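Ribokinase (Arabidopsis thaliana, PDB 6ILS) catalyses the magnesium-dependent transfer of a phosphate from ATP to O-5 of D-ribose, giving D-ribose 5-phosphate. Local coordinates at residues Ala50-Pro55 with Thr262-Val267; Gln152-Val157 with Val162-Asp167; Tyr57-Leu62 with Leu130-Asn135; Thr191-Leu196 with Glu205-Ala210; Ile145-Asn150 with Gly169-Pro174. All coordinates share one frame; numbering follows the deposited sequence.

Contact 1: residues Ala50-Pro55 with Thr262-Val267; sequences AKLMYP and TAAFAV
Leu52 points its CD1 methyl at the flank of the helix turn formed by Thr262-Val267, and Val267 answers with both of its branches. CD1 settles on Ala264, 3.7 Å from the CA of Ala264 and 3.8 Å from its CB, so it rests on backbone as much as on side chain; the small alanine lets it come that close. The two methyls of Val267 divide the work. CG2 turns to Leu52, at 4.1 Å from CD1 of that leucine, whereas CG1, anti to the backbone N (chi1 166°), lies against Tyr54, 4.1 Å from its CB. Tyr54 thus offers the root of its side chain to Val267, while its ring carries the hydroxyl off to the carbonyl oxygen of Pro3, to which it is hydrogen-bonded. Pro55 CD sits 3.3 Å above one face of that ring, displaced toward its rim. No polar bond spans the interface, which is a buried apolar seam. Leu52 is the first residue to leave helical geometry after helix 41-51, and the seam fastens that turn to helix 257-270, with Phe281 of helix 275-289 and Val305 of helix 302-312 also touching Leu52, and strand 138-143 lying against Ala263 and Ala266.

Contact 2: residues Gln152-Val157 with Val162-Asp167; sequences QVAKAV and VPVILD
Three valines, Val157, Val162 and Val164, carry this contact, and with no ring among them the flat group is the peptide at Val162: CG1 of Val157 lies off to one face of it, above the plane of its oxygen rather than in it. The separation of that CG1 from Val162 O, 3.0 Å, is closer than normal van der Waals packing, so its exact value is doubtful. The same CG1 also meets the side chain of Val162, 3.5 Å from CG2 and 3.8 Å from CG1 of that residue, the two side chains crossing at about a right angle. Val164 meets the same branch: its CG2 lies 3.6 Å from both CB and CG1 of Val157, and this pair meets at a slant. The contact belongs to the beta-alpha-beta unit of strand 138-143, helix 147-158 and strand 164-170, in the central sheet of the PfkB fold, and it closes the helix onto the start of the strand that follows it after a short turn. One helical turn before Val157, Ala154 adds a lighter touch, its CB 4.4 Å from CG1 of Val164. Leu141 of strand 138-143 packs on both Val153 and Val164, tying the preceding strand into the same layer. The backbone N of Val164 is hydrogen-bonded to Asp184 OD2, while beyond Val164 the side chain of Ile165 packs on Thr262 and Ala266 of helix 257-270.

Contact 3: residues Tyr57-Leu62 with Leu130-Asn135; sequences YFVGRL and LEIVRN
Tyr57 receives Ile132 over the face of its ring in a CH-pi contact: the CD1 methyl of Ile132 stands 3.9 Å from the ring centroid of Tyr57, only 8° off the ring normal, so that it is centred over the ring. The isoleucine gets there by setting CG1 anti to its N (chi1 -174°), which sends the long branch to the tyrosine. Aliphatic packing makes up the second kind of interaction. CG2 of Ile132, the other branch, lies 3.7 Å from CG2 of Val59, the two side chains running past one another in opposite directions. Ile132 thereby bridges alternate residues of one strand. That strand, 56-63, belongs to the central mixed sheet of the ribokinase fold, and the short, weakly bonded helix 131-134 covers it, with Val6 of strand 5-8 also under Ile132. The Tyr57 ring also stacks with the ring of His83. Replacing Tyr57 by an alanine would probably leave Ile132 CD1 without the ring it rests on and His83 without its stacking mate. No hydrogen bond crosses between the two segments; within the strand, Arg61 NH1 donates to Gly60 O at 3.0 Å, with the carbonyl oxygen in the guanidinium plane but the donor well above the carbonyl plane.

Contact 4: residues Thr191-Leu196 with Glu205-Ala210; sequences TELSRL and EQISQA
Leu193 is the residue through which helix 190-197 meets Ile207 and Ala210 of helix 204-216. Just before it, Glu192 has its backbone N hydrogen-bonded to Asn189 OD1, the side chain of a residue predicted to bind ATP, which places this turn next to the nucleotide site. Leu193 follows, with CG anti to its N (chi1 176°), and reaches out to the other helix. Its CG lies 3.8 Å from CB of Ala210, and CD1 and CD2 are close to the same methyl, which sits against the fork of the leucine. CD2 goes further, to 3.9 Å from CG2 of Ile207, where the two side chains cross at about a right angle. These are two helices consecutive in the chain, packed through apolar side chains, on the nucleotide side of the PfkB kinase fold. Cutting Leu193 back to an alanine is likely to open a gap between the helices, leaving the methyls of Ala210 and Ile207 without their partner. Next along, Ser194 OG is hydrogen-bonded to Met199 O in the connecting segment. Finally Leu196 touches Cys214 of helix 204-216, which Leu193 also touches, and Ile207 also touches Leu226, predicted to bind ATP, and Phe234 of strand 231-235.

Contact 5: residues Ile145-Asn150 with Gly169-Pro174; sequences IPDSIN and GGMDTP
Strand 138-143, helix 147-158 and strand 164-170 form a beta-alpha-beta unit, and this contact ties the start of its helix to the loop leaving its second strand. Met171 carries it from the loop. Its side chain is extended as far as SD and then bends (chi3 -49°), which brings the CE methyl over to Asp147 in the first turn of the helix. CE lies 4.0 Å from OD1 of Asp147, in van der Waals contact with a carboxylate oxygen, and 4.3 Å from the carbonyl O of Ile145. Neither is a bond: OD1 is committed to a salt bridge with Arg143 NH2, and the same arginine gives NH1 to Thr173 O. Arg143 thus joins Asp147 and the loop, while Met171 packs alongside it. Pro146 holds the N-cap position of the helix, with its O accepting from Asn150 N at 3.2 Å. Gly170 closes the strand, with backbone angles (128°, -130°) at which a side chain would be jammed against the preceding carbonyl. Met118 of helix 116-119 also touches Met171. Helix start and strand end come together in this way at the carboxyl edge of parallel strands, where alpha/beta enzymes place their active sites, and here the bound ribose is about 10 Å from the Met171 side chain.

Contacts 2 and 5 share helix 147-158 and strand 164-170, joining them at opposite ends of that unit, with centres 13 Å apart. Contact 2 also touches its neighbours: Val153 CG1 lies 4.1 Å from Val133 CG1 of contact 3, and Ile165 CD1 lies 3.9 Å from Ala266 CB of contact 1. Contacts 4 and 5 meet through a salt bridge, Arg195 NH1 to Asp172 OD1 at 3.2 Å. Around the catalytic centre, the side chains of Ala264 in contact 1 and Leu193 in contact 4 are about 9 and 10 Å from bound ATP. Helix 257-270 of contact 1 also bears Asp259, the predicted proton acceptor, and in contact 3 the Val59 side chain is about 9 Å from Gly42, predicted to bind substrate.

Contact 1: residues Ala50-Pro55 with Thr262-Val267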
# COMPACT_ATOMS: atom_id res chain seq x y z
N ALA B 50 -20.66 11.98 -8.54
CA ALA B 50 -21.58 11.61 -7.44
C ALA B 50 -21.72 12.76 -6.43
O ALA B 50 -22.83 13.09 -6.09
CB ALA B 50 -21.11 10.36 -6.78
N LYS B 51 -20.62 13.40 -6.07
CA LYS B 51 -20.63 14.52 -5.10
C LYS B 51 -21.34 15.75 -5.68
O LYS B 51 -21.88 16.50 -4.91
CB LYS B 51 -19.22 14.89 -4.66
CG LYS B 51 -18.54 13.85 -3.81
CD LYS B 51 -17.78 14.46 -2.67
CE LYS B 51 -16.77 13.55 -2.03
NZ LYS B 51 -15.95 14.30 -1.05
N LEU B 52 -21.40 15.88 -7.00
CA LEU B 52 -22.09 17.01 -7.68
C LEU B 52 -23.58 16.70 -7.86
O LEU B 52 -24.21 17.44 -8.58
CB LEU B 52 -21.43 17.31 -9.02
CG LEU B 52 -20.01 17.85 -8.97
CD1 LEU B 52 -19.44 17.98 -10.36
CD2 LEU B 52 -19.92 19.19 -8.26
N MET B 53 -24.02 15.62 -7.25
CA MET B 53 -25.43 15.19 -7.23
C MET B 53 -25.97 14.84 -8.62
O MET B 53 -27.10 15.12 -8.89
CB MET B 53 -26.33 16.23 -6.54
CG MET B 53 -25.76 16.68 -5.23
SD MET B 53 -25.72 15.33 -4.10
CE MET B 53 -27.42 14.81 -4.09
N TYR B 54 -25.14 14.24 -9.46
CA TYR B 54 -25.65 13.69 -10.73
C TYR B 54 -25.56 12.17 -10.65
O TYR B 54 -24.56 11.72 -10.17
CB TYR B 54 -24.91 14.21 -11.96
CG TYR B 54 -25.72 13.97 -13.20
CD1 TYR B 54 -26.73 14.84 -13.56
CD2 TYR B 54 -25.53 12.85 -13.97
CE1 TYR B 54 -27.50 14.62 -14.67
CE2 TYR B 54 -26.30 12.61 -15.09
CZ TYR B 54 -27.29 13.49 -15.44
OH TYR B 54 -28.04 13.26 -16.54
N PRO B 55 -26.61 11.41 -11.03
CA PRO B 55 -26.60 9.96 -10.96
C PRO B 55 -25.33 9.45 -11.65
O PRO B 55 -25.22 9.66 -12.79
CB PRO B 55 -27.80 9.53 -11.81
CG PRO B 55 -28.71 10.71 -11.79
CD PRO B 55 -27.84 11.92 -11.59
N THR B 262 -12.59 17.62 -15.32
CA THR B 262 -13.18 16.88 -16.44
C THR B 262 -14.55 16.33 -16.08
O THR B 262 -15.51 16.46 -16.84
CB THR B 262 -12.25 15.71 -16.89
OG1 THR B 262 -10.94 16.24 -17.15
CG2 THR B 262 -12.79 15.07 -18.15
N ALA B 263 -14.69 15.76 -14.89
CA ALA B 263 -16.00 15.26 -14.48
C ALA B 263 -17.04 16.36 -14.26
O ALA B 263 -18.22 16.16 -14.56
CB ALA B 263 -15.86 14.39 -13.20
N ALA B 264 -16.61 17.51 -13.74
CA ALA B 264 -17.55 18.61 -13.48
C ALA B 264 -18.02 19.20 -14.81
O ALA B 264 -19.19 19.56 -14.99
CB ALA B 264 -16.88 19.71 -12.61
N PHE B 265 -17.10 19.29 -15.76
CA PHE B 265 -17.47 19.70 -17.11
C PHE B 265 -18.54 18.76 -17.67
O PHE B 265 -19.54 19.20 -18.23
CB PHE B 265 -16.22 19.72 -18.01
CG PHE B 265 -16.52 20.12 -19.43
CD1 PHE B 265 -16.97 19.19 -20.36
CD2 PHE B 265 -16.33 21.43 -19.84
CE1 PHE B 265 -17.24 19.57 -21.68
CE2 PHE B 265 -16.61 21.81 -21.15
CZ PHE B 265 -17.06 20.88 -22.06
N ALA B 266 -18.34 17.46 -17.51
CA ALA B 266 -19.28 16.43 -18.02
C ALA B 266 -20.66 16.57 -17.38
O ALA B 266 -21.63 16.44 -18.07
CB ALA B 266 -18.71 15.06 -17.81
N VAL B 267 -20.69 16.86 -16.09
CA VAL B 267 -21.97 17.00 -15.36
C VAL B 267 -22.69 18.24 -15.89
O VAL B 267 -23.82 18.16 -16.19
CB VAL B 267 -21.73 17.10 -13.85
CG1 VAL B 267 -22.97 17.58 -13.14
CG2 VAL B 267 -21.22 15.79 -13.29

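Contact 2: residues Gln152-Val157 with Val162-Asp167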
# COMPACT_ATOMS: atom_id res chain seq x y z
N GLN B 152 -14.04 -0.60 -27.22
CA GLN B 152 -15.34 -1.25 -27.20
C GLN B 152 -16.42 -0.40 -26.55
O GLN B 152 -17.57 -0.41 -26.99
CB GLN B 152 -15.23 -2.61 -26.48
CG GLN B 152 -14.31 -3.61 -27.18
CD GLN B 152 -14.16 -4.91 -26.41
OE1 GLN B 152 -15.16 -5.58 -26.10
NE2 GLN B 152 -12.93 -5.26 -26.07
N VAL B 153 -16.08 0.31 -25.49
CA VAL B 153 -17.07 1.15 -24.81
C VAL B 153 -17.48 2.33 -25.71
O VAL B 153 -18.66 2.61 -25.88
CB VAL B 153 -16.51 1.68 -23.46
CG1 VAL B 153 -17.41 2.79 -22.90
CG2 VAL B 153 -16.38 0.53 -22.48
N ALA B 154 -16.49 3.00 -26.27
CA ALA B 154 -16.75 4.18 -27.08
C ALA B 154 -17.61 3.82 -28.29
O ALA B 154 -18.58 4.50 -28.59
CB ALA B 154 -15.46 4.81 -27.52
N LYS B 155 -17.26 2.71 -28.95
CA LYS B 155 -18.03 2.26 -30.12
C LYS B 155 -19.46 1.89 -29.75
O LYS B 155 -20.39 2.15 -30.51
CB LYS B 155 -17.33 1.06 -30.78
CG LYS B 155 -16.11 1.48 -31.57
CD LYS B 155 -15.48 0.33 -32.32
CE LYS B 155 -14.24 0.82 -33.06
NZ LYS B 155 -13.65 -0.21 -33.96
N ALA B 156 -19.64 1.34 -28.55
CA ALA B 156 -20.97 0.98 -28.08
C ALA B 156 -21.83 2.21 -27.82
O ALA B 156 -23.06 2.13 -27.79
CB ALA B 156 -20.89 0.12 -26.82
N VAL B 157 -21.19 3.35 -27.60
CA VAL B 157 -21.95 4.55 -27.31
C VAL B 157 -22.26 5.31 -28.59
O VAL B 157 -23.40 5.69 -28.81
CB VAL B 157 -21.22 5.50 -26.37
CG1 VAL B 157 -22.11 6.67 -26.10
CG2 VAL B 157 -20.88 4.80 -25.07
N VAL B 162 -24.80 9.13 -27.50
CA VAL B 162 -24.54 9.93 -26.28
C VAL B 162 -23.05 10.34 -26.24
O VAL B 162 -22.20 9.63 -26.76
CB VAL B 162 -24.97 9.16 -24.99
CG1 VAL B 162 -25.65 7.83 -25.35
CG2 VAL B 162 -23.81 8.92 -24.01
N PRO B 163 -22.74 11.51 -25.65
CA PRO B 163 -21.35 12.02 -25.73
C PRO B 163 -20.32 11.19 -24.95
O PRO B 163 -20.59 10.73 -23.85
CB PRO B 163 -21.46 13.43 -25.16
CG PRO B 163 -22.71 13.43 -24.36
CD PRO B 163 -23.63 12.44 -24.95
N VAL B 164 -19.15 11.00 -25.55
CA VAL B 164 -18.06 10.28 -24.92
C VAL B 164 -16.86 11.17 -24.77
O VAL B 164 -16.38 11.76 -25.75
CB VAL B 164 -17.65 9.04 -25.74
CG1 VAL B 164 -16.50 8.30 -25.06
CG2 VAL B 164 -18.84 8.13 -25.94
N ILE B 165 -16.37 11.29 -23.54
CA ILE B 165 -15.18 12.08 -23.24
C ILE B 165 -14.02 11.18 -22.87
O ILE B 165 -14.14 10.31 -22.00
CB ILE B 165 -15.45 13.08 -22.05
CG1 ILE B 165 -16.64 13.98 -22.39
CG2 ILE B 165 -14.19 13.87 -21.74
CD1 ILE B 165 -17.01 14.97 -21.28
N LEU B 166 -12.89 11.38 -23.54
CA LEU B 166 -11.68 10.67 -23.23
C LEU B 166 -10.66 11.61 -22.62
O LEU B 166 -10.14 12.52 -23.27
CB LEU B 166 -11.11 9.99 -24.49
CG LEU B 166 -9.73 9.35 -24.31
CD1 LEU B 166 -9.77 8.14 -23.37
CD2 LEU B 166 -9.15 8.94 -25.69
N ASP B 167 -10.39 11.38 -21.34
CA ASP B 167 -9.34 12.07 -20.62
C ASP B 167 -8.06 11.38 -21.02
O ASP B 167 -8.01 10.15 -21.06
CB ASP B 167 -9.62 12.01 -19.10
CG ASP B 167 -8.45 12.47 -18.26
OD1 ASP B 167 -7.55 13.18 -18.76
OD2 ASP B 167 -8.41 12.10 -17.06

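Contact 3: residues Tyr57-Leu62 with Leu130-Asn135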
# COMPACT_ATOMS: atom_id res chain seq x y z
N TYR B 57 -22.49 6.15 -12.25
CA TYR B 57 -22.06 4.76 -12.18
C TYR B 57 -20.57 4.68 -12.45
O TYR B 57 -20.06 5.36 -13.34
CB TYR B 57 -22.80 3.90 -13.22
CG TYR B 57 -24.23 3.62 -12.85
CD1 TYR B 57 -25.20 4.61 -12.99
CD2 TYR B 57 -24.62 2.39 -12.35
CE1 TYR B 57 -26.51 4.37 -12.64
CE2 TYR B 57 -25.93 2.14 -12.00
CZ TYR B 57 -26.87 3.14 -12.15
OH TYR B 57 -28.18 2.91 -11.80
N PHE B 58 -19.88 3.81 -11.72
CA PHE B 58 -18.49 3.52 -12.01
C PHE B 58 -18.39 2.08 -12.49
O PHE B 58 -18.84 1.16 -11.80
CB PHE B 58 -17.60 3.73 -10.76
CG PHE B 58 -16.17 3.29 -10.95
CD1 PHE B 58 -15.39 3.84 -11.96
CD2 PHE B 58 -15.61 2.35 -10.12
CE1 PHE B 58 -14.08 3.46 -12.16
CE2 PHE B 58 -14.28 1.94 -10.30
CZ PHE B 58 -13.51 2.51 -11.32
N VAL B 59 -17.84 1.91 -13.69
CA VAL B 59 -17.56 0.58 -14.23
C VAL B 59 -16.06 0.32 -14.16
O VAL B 59 -15.24 1.00 -14.80
CB VAL B 59 -18.04 0.45 -15.69
CG1 VAL B 59 -17.73 -0.96 -16.23
CG2 VAL B 59 -19.51 0.78 -15.78
N GLY B 60 -15.68 -0.68 -13.37
CA GLY B 60 -14.27 -0.88 -13.13
C GLY B 60 -14.02 -2.26 -12.56
O GLY B 60 -14.96 -2.99 -12.26
N ARG B 61 -12.74 -2.59 -12.40
CA ARG B 61 -12.30 -3.91 -11.91
C ARG B 61 -11.42 -3.74 -10.70
O ARG B 61 -10.44 -3.00 -10.74
CB ARG B 61 -11.54 -4.67 -12.99
CG ARG B 61 -12.40 -5.07 -14.18
CD ARG B 61 -13.54 -5.94 -13.70
NE ARG B 61 -14.38 -6.40 -14.80
CZ ARG B 61 -15.49 -5.78 -15.19
NH1 ARG B 61 -15.88 -4.66 -14.57
NH2 ARG B 61 -16.21 -6.27 -16.19
N LEU B 62 -11.75 -4.47 -9.63
CA LEU B 62 -11.00 -4.43 -8.39
C LEU B 62 -10.48 -5.82 -8.04
O LEU B 62 -11.03 -6.81 -8.51
CB LEU B 62 -11.88 -3.94 -7.24
CG LEU B 62 -12.47 -2.54 -7.40
CD1 LEU B 62 -13.32 -2.22 -6.18
CD2 LEU B 62 -11.33 -1.56 -7.54
N LEU B 130 -22.08 -3.85 -21.19
CA LEU B 130 -22.28 -2.67 -22.02
C LEU B 130 -23.68 -2.07 -21.91
O LEU B 130 -23.94 -1.01 -22.48
CB LEU B 130 -22.02 -3.00 -23.49
CG LEU B 130 -20.59 -3.36 -23.88
CD1 LEU B 130 -20.54 -3.71 -25.36
CD2 LEU B 130 -19.62 -2.23 -23.55
N GLU B 131 -24.58 -2.72 -21.19
CA GLU B 131 -25.93 -2.19 -21.05
C GLU B 131 -25.93 -0.84 -20.34
O GLU B 131 -26.72 0.04 -20.67
CB GLU B 131 -26.83 -3.17 -20.30
CG GLU B 131 -26.41 -3.39 -18.85
CD GLU B 131 -27.56 -3.84 -17.96
OE1 GLU B 131 -28.71 -3.86 -18.45
OE2 GLU B 131 -27.30 -4.17 -16.78
N ILE B 132 -25.02 -0.67 -19.38
CA ILE B 132 -25.02 0.55 -18.60
C ILE B 132 -24.52 1.71 -19.45
O ILE B 132 -25.05 2.82 -19.34
CB ILE B 132 -24.19 0.43 -17.29
CG1 ILE B 132 -24.34 1.69 -16.43
CG2 ILE B 132 -22.73 0.11 -17.57
CD1 ILE B 132 -25.77 2.10 -16.17
N VAL B 133 -23.54 1.46 -20.32
CA VAL B 133 -23.02 2.53 -21.17
C VAL B 133 -24.06 2.89 -22.23
O VAL B 133 -24.19 4.05 -22.62
CB VAL B 133 -21.65 2.17 -21.82
CG1 VAL B 133 -20.68 1.68 -20.76
CG2 VAL B 133 -21.79 1.15 -22.93
N ARG B 134 -24.84 1.90 -22.65
CA ARG B 134 -25.90 2.15 -23.61
C ARG B 134 -27.05 2.97 -23.01
O ARG B 134 -27.83 3.58 -23.73
CB ARG B 134 -26.42 0.83 -24.19
CG ARG B 134 -25.42 0.18 -25.13
CD ARG B 134 -26.03 -0.99 -25.86
NE ARG B 134 -25.05 -1.66 -26.72
CZ ARG B 134 -24.50 -2.84 -26.46
NH1 ARG B 134 -23.62 -3.36 -27.31
NH2 ARG B 134 -24.83 -3.51 -25.36
N ASN B 135 -27.15 2.97 -21.68
CA ASN B 135 -28.17 3.78 -21.01
C ASN B 135 -27.64 5.11 -20.48
O ASN B 135 -28.38 5.86 -19.84
CB ASN B 135 -28.81 3.01 -19.85
CG ASN B 135 -29.66 1.85 -20.31
OD1 ASN B 135 -30.02 1.76 -21.48
ND2 ASN B 135 -29.99 0.95 -19.39

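Contact 4: residues Thr191-Leu196 with Glu205-Ala210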
# COMPACT_ATOMS: atom_id res chain seq x y z
N THR B 191 0.89 19.01 -21.70
CA THR B 191 1.92 18.01 -21.96
C THR B 191 1.37 16.82 -22.75
O THR B 191 2.02 16.32 -23.67
CB THR B 191 2.54 17.55 -20.65
OG1 THR B 191 3.04 18.69 -19.94
CG2 THR B 191 3.68 16.56 -20.90
N GLU B 192 0.17 16.38 -22.40
CA GLU B 192 -0.47 15.29 -23.12
C GLU B 192 -0.80 15.68 -24.55
O GLU B 192 -0.69 14.87 -25.47
CB GLU B 192 -1.74 14.83 -22.39
CG GLU B 192 -1.41 14.20 -21.05
CD GLU B 192 -2.58 14.17 -20.08
OE1 GLU B 192 -3.67 14.70 -20.39
OE2 GLU B 192 -2.38 13.60 -18.99
N LEU B 193 -1.19 16.94 -24.74
CA LEU B 193 -1.53 17.41 -26.08
C LEU B 193 -0.28 17.47 -26.95
O LEU B 193 -0.32 17.13 -28.12
CB LEU B 193 -2.18 18.79 -26.01
CG LEU B 193 -2.52 19.48 -27.34
CD1 LEU B 193 -3.56 18.72 -28.14
CD2 LEU B 193 -2.99 20.91 -27.04
N SER B 194 0.83 17.90 -26.36
CA SER B 194 2.12 17.95 -27.05
C SER B 194 2.65 16.55 -27.37
O SER B 194 3.13 16.31 -28.48
CB SER B 194 3.15 18.70 -26.22
OG SER B 194 4.43 18.63 -26.81
N ARG B 195 2.58 15.65 -26.40
CA ARG B 195 3.02 14.27 -26.61
C ARG B 195 2.22 13.61 -27.73
O ARG B 195 2.80 13.01 -28.64
CB ARG B 195 2.88 13.45 -25.33
CG ARG B 195 3.36 12.02 -25.48
CD ARG B 195 2.73 11.13 -24.43
NE ARG B 195 2.75 11.76 -23.12
CZ ARG B 195 1.72 11.78 -22.28
NH1 ARG B 195 1.84 12.39 -21.11
NH2 ARG B 195 0.56 11.20 -22.60
N LEU B 196 0.90 13.74 -27.66
CA LEU B 196 -0.02 13.13 -28.63
C LEU B 196 0.12 13.70 -30.05
O LEU B 196 -0.02 12.98 -31.03
CB LEU B 196 -1.46 13.30 -28.17
CG LEU B 196 -2.51 13.30 -29.28
CD1 LEU B 196 -2.80 11.88 -29.73
CD2 LEU B 196 -3.79 14.02 -28.87
N GLU B 205 -1.14 30.07 -29.52
CA GLU B 205 -1.09 29.80 -30.96
C GLU B 205 -0.66 28.35 -31.20
O GLU B 205 -1.29 27.64 -31.98
CB GLU B 205 -0.12 30.75 -31.66
CG GLU B 205 0.05 30.45 -33.14
CD GLU B 205 -1.22 30.71 -33.95
OE1 GLU B 205 -2.10 31.46 -33.46
OE2 GLU B 205 -1.33 30.16 -35.07
N GLN B 206 0.41 27.93 -30.54
CA GLN B 206 0.89 26.55 -30.64
C GLN B 206 -0.18 25.54 -30.21
O GLN B 206 -0.40 24.52 -30.87
CB GLN B 206 2.16 26.36 -29.80
CG GLN B 206 3.40 26.99 -30.44
CD GLN B 206 4.65 26.86 -29.59
OE1 GLN B 206 4.58 26.62 -28.38
NE2 GLN B 206 5.80 27.03 -30.22
N ILE B 207 -0.84 25.84 -29.10
CA ILE B 207 -1.91 24.96 -28.61
C ILE B 207 -3.02 24.85 -29.65
O ILE B 207 -3.49 23.77 -29.95
CB ILE B 207 -2.47 25.46 -27.26
CG1 ILE B 207 -1.40 25.28 -26.17
CG2 ILE B 207 -3.76 24.74 -26.91
CD1 ILE B 207 -1.71 26.00 -24.86
N SER B 208 -3.42 25.97 -30.22
CA SER B 208 -4.47 25.97 -31.24
C SER B 208 -4.10 25.14 -32.45
O SER B 208 -4.95 24.47 -33.05
CB SER B 208 -4.79 27.41 -31.67
OG SER B 208 -5.12 28.19 -30.53
N GLN B 209 -2.82 25.17 -32.82
CA GLN B 209 -2.36 24.38 -33.95
C GLN B 209 -2.20 22.91 -33.56
O GLN B 209 -2.40 22.02 -34.40
CB GLN B 209 -1.04 24.96 -34.49
CG GLN B 209 -1.25 26.28 -35.22
CD GLN B 209 -2.52 26.29 -36.06
OE1 GLN B 209 -2.61 25.60 -37.08
NE2 GLN B 209 -3.51 27.05 -35.62
N ALA B 210 -1.84 22.65 -32.31
CA ALA B 210 -1.82 21.26 -31.85
C ALA B 210 -3.24 20.70 -31.89
O ALA B 210 -3.44 19.54 -32.28
CB ALA B 210 -1.22 21.16 -30.45

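Contact 5: residues Ile145-Asn150 with Gly169-Pro174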
# COMPACT_ATOMS: atom_id res chain seq x y z
N ILE B 145 -6.89 1.96 -18.21
CA ILE B 145 -7.38 0.60 -18.48
C ILE B 145 -7.03 0.30 -19.96
O ILE B 145 -6.62 1.20 -20.70
CB ILE B 145 -8.90 0.43 -18.22
CG1 ILE B 145 -9.71 1.18 -19.28
CG2 ILE B 145 -9.29 0.90 -16.80
CD1 ILE B 145 -11.19 0.98 -19.21
N PRO B 146 -7.16 -0.97 -20.39
CA PRO B 146 -6.65 -1.28 -21.74
C PRO B 146 -7.32 -0.53 -22.90
O PRO B 146 -8.53 -0.33 -22.88
CB PRO B 146 -6.92 -2.78 -21.88
CG PRO B 146 -6.85 -3.29 -20.48
CD PRO B 146 -7.46 -2.20 -19.63
N ASP B 147 -6.53 -0.15 -23.90
CA ASP B 147 -7.05 0.46 -25.13
C ASP B 147 -8.24 -0.32 -25.68
O ASP B 147 -9.22 0.26 -26.15
CB ASP B 147 -5.95 0.53 -26.20
CG ASP B 147 -4.91 1.61 -25.90
OD1 ASP B 147 -5.24 2.61 -25.23
OD2 ASP B 147 -3.75 1.47 -26.36
N SER B 148 -8.16 -1.65 -25.61
CA SER B 148 -9.19 -2.50 -26.20
C SER B 148 -10.54 -2.29 -25.56
O SER B 148 -11.55 -2.24 -26.24
CB SER B 148 -8.80 -3.97 -26.09
OG SER B 148 -9.94 -4.78 -26.33
N ILE B 149 -10.54 -2.17 -24.24
CA ILE B 149 -11.76 -1.93 -23.49
C ILE B 149 -12.31 -0.54 -23.79
O ILE B 149 -13.52 -0.39 -23.99
CB ILE B 149 -11.50 -2.10 -21.97
CG1 ILE B 149 -11.03 -3.53 -21.69
CG2 ILE B 149 -12.75 -1.75 -21.17
CD1 ILE B 149 -12.04 -4.58 -22.12
N ASN B 150 -11.44 0.47 -23.82
CA ASN B 150 -11.91 1.82 -24.16
C ASN B 150 -12.55 1.87 -25.54
O ASN B 150 -13.55 2.54 -25.74
CB ASN B 150 -10.77 2.83 -24.11
CG ASN B 150 -10.51 3.34 -22.70
OD1 ASN B 150 -11.40 3.36 -21.86
ND2 ASN B 150 -9.28 3.73 -22.45
N GLY B 169 -5.27 11.55 -19.56
CA GLY B 169 -4.50 11.17 -18.40
C GLY B 169 -4.37 9.66 -18.26
O GLY B 169 -5.32 8.91 -18.52
N GLY B 170 -3.18 9.22 -17.85
CA GLY B 170 -2.88 7.82 -17.68
C GLY B 170 -1.61 7.45 -18.43
O GLY B 170 -0.58 8.12 -18.30
N MET B 171 -1.69 6.39 -19.23
CA MET B 171 -0.54 5.90 -19.98
C MET B 171 -0.00 6.92 -20.97
O MET B 171 -0.76 7.68 -21.57
CB MET B 171 -0.90 4.60 -20.71
CG MET B 171 -1.41 3.51 -19.78
SD MET B 171 -1.82 1.99 -20.67
CE MET B 171 -2.81 2.65 -22.00
N ASP B 172 1.31 6.92 -21.15
CA ASP B 172 1.97 7.87 -22.04
C ASP B 172 2.12 7.32 -23.47
O ASP B 172 2.89 7.86 -24.27
CB ASP B 172 3.34 8.26 -21.48
CG ASP B 172 3.23 9.01 -20.17
OD1 ASP B 172 2.11 9.48 -19.84
OD2 ASP B 172 4.25 9.14 -19.46
N THR B 173 1.38 6.27 -23.78
CA THR B 173 1.44 5.65 -25.10
C THR B 173 0.58 6.41 -26.11
O THR B 173 -0.36 7.11 -25.73
CB THR B 173 0.98 4.19 -25.05
OG1 THR B 173 -0.38 4.13 -24.62
CG2 THR B 173 1.85 3.39 -24.09
N PRO B 174 0.91 6.28 -27.42
CA PRO B 174 0.06 6.92 -28.43
C PRO B 174 -1.38 6.44 -28.32
O PRO B 174 -1.62 5.30 -27.92
CB PRO B 174 0.69 6.49 -29.75
CG PRO B 174 2.12 6.20 -29.41
CD PRO B 174 2.09 5.63 -28.02